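Local coordinates for transcriptional activator ToxR (Vibrio vulnificus, PDB 6UTC), which probably senses periplasmic signals such as bile salts through this domain, together with its partner ToxS, and activates transcription as a membrane-anchored regulator, at residues A[20-24]-A[25-29]. Residues are numbered along the deposited sequence; the frame is centred on the assembly and turned at random.
Sequences ENVNG and VEVLT
A tight two-residue beta hairpin closes here with a type I' turn, Val22 to Val25, joining strand 16-22, at one edge of the mixed sheet, to strand 25-30. Val22 and Val25 form a hydrogen-bonded pair: Val22 N reaches Val25 O at 2.8 Å, and Val25 N returns to Val22 O at 3.0 Å. One hydrogen-bonded pair further from the turn, Val27 N gives a 2.8 Å bond to Glu20 O, while the reverse bond from Glu20 N to Val27 O is weak at 3.4 Å. Asn23 and Gly24 fill the corner positions, both with positive phi, as this turn type requires; at the backbone angles of Gly24 a CB would press against the carbonyl O of Asn23.

Glu20, Val22, Val25 and Val27 share the face turned to helix 40-52, where both Val22 and Val25 touch Val47 and Val27 meets Ile43. Val22 and Val27 meet diagonally across the strands, Val22 CG2 lying 3.7 Å from Val27 CG2. Glu20 carries its carboxylate off to a salt bridge with Arg44 of that helix.

On the other face Asn21 and Glu26 form the non-hydrogen-bonded pair, Asn21 ND2 coming 4.1 Å from Glu26 CG. With CG anti to the backbone N (chi1 -168°), the Asn21 amide sits beside its own carbonyl carbon, on the side the chain takes into the turn, and makes an Asx motif: OD1 accepts from Gly24 N at 2.9 Å, the donor lying in the carbonyl plane but the bond bent, 133° at the hydrogen.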
# COMPACT_ATOMS: atom_id res chain seq x y z
N GLU A 20 0.92 -6.75 7.59
CA GLU A 20 0.25 -7.91 7.04
C GLU A 20 0.90 -8.24 5.72
O GLU A 20 1.33 -7.34 5.00
CB GLU A 20 -1.24 -7.59 6.81
CG GLU A 20 -2.08 -8.78 6.38
CD GLU A 20 -3.55 -8.50 6.51
OE1 GLU A 20 -3.97 -8.05 7.60
OE2 GLU A 20 -4.28 -8.71 5.52
N ASN A 21 0.99 -9.52 5.41
CA ASN A 21 1.30 -9.95 4.06
C ASN A 21 -0.03 -10.13 3.33
O ASN A 21 -0.85 -10.97 3.72
CB ASN A 21 2.09 -11.26 4.07
CG ASN A 21 2.66 -11.59 2.73
OD1 ASN A 21 1.93 -11.82 1.77
ND2 ASN A 21 3.99 -11.60 2.64
N VAL A 22 -0.26 -9.32 2.31
CA VAL A 22 -1.51 -9.34 1.55
C VAL A 22 -1.20 -9.92 0.18
O VAL A 22 -0.68 -9.22 -0.69
CB VAL A 22 -2.14 -7.95 1.45
CG1 VAL A 22 -3.45 -8.03 0.68
CG2 VAL A 22 -2.39 -7.36 2.83
N ASN A 23 -1.50 -11.21 -0.02
CA ASN A 23 -1.33 -11.87 -1.32
C ASN A 23 0.07 -11.68 -1.89
O ASN A 23 0.26 -11.34 -3.06
CB ASN A 23 -2.40 -11.41 -2.31
CG ASN A 23 -3.78 -11.91 -1.94
OD1 ASN A 23 -3.93 -13.03 -1.46
ND2 ASN A 23 -4.79 -11.08 -2.15
N GLY A 24 1.07 -11.89 -1.03
CA GLY A 24 2.46 -11.80 -1.44
C GLY A 24 3.07 -10.42 -1.35
O GLY A 24 4.29 -10.28 -1.54
N VAL A 25 2.27 -9.39 -1.09
CA VAL A 25 2.76 -8.02 -0.94
C VAL A 25 2.93 -7.76 0.55
O VAL A 25 1.97 -7.89 1.32
CB VAL A 25 1.80 -7.01 -1.58
CG1 VAL A 25 2.34 -5.59 -1.42
CG2 VAL A 25 1.56 -7.33 -3.05
N GLU A 26 4.14 -7.39 0.96
CA GLU A 26 4.37 -7.04 2.36
C GLU A 26 3.82 -5.65 2.60
O GLU A 26 4.31 -4.68 2.00
CB GLU A 26 5.86 -7.02 2.65
CG GLU A 26 6.54 -8.35 2.52
CD GLU A 26 8.02 -8.23 2.82
OE1 GLU A 26 8.37 -7.90 3.97
OE2 GLU A 26 8.83 -8.44 1.89
N VAL A 27 2.84 -5.52 3.49
CA VAL A 27 2.37 -4.22 3.92
C VAL A 27 3.17 -3.84 5.16
O VAL A 27 3.02 -4.47 6.20
CB VAL A 27 0.86 -4.21 4.20
CG1 VAL A 27 0.43 -2.83 4.64
CG2 VAL A 27 0.10 -4.66 2.95
N LEU A 28 4.00 -2.82 5.03
CA LEU A 28 4.97 -2.43 6.04
C LEU A 28 4.69 -1.03 6.53
O LEU A 28 4.10 -0.22 5.81
CB LEU A 28 6.38 -2.43 5.44
CG LEU A 28 6.87 -3.74 4.86
CD1 LEU A 28 8.14 -3.49 4.05
CD2 LEU A 28 7.14 -4.74 5.98
N THR A 29 5.13 -0.74 7.75
CA THR A 29 5.10 0.62 8.26
C THR A 29 6.35 0.81 9.10
O THR A 29 6.90 -0.17 9.61
CB THR A 29 3.81 0.89 9.07
OG1 THR A 29 3.65 2.29 9.30
CG2 THR A 29 3.79 0.18 10.40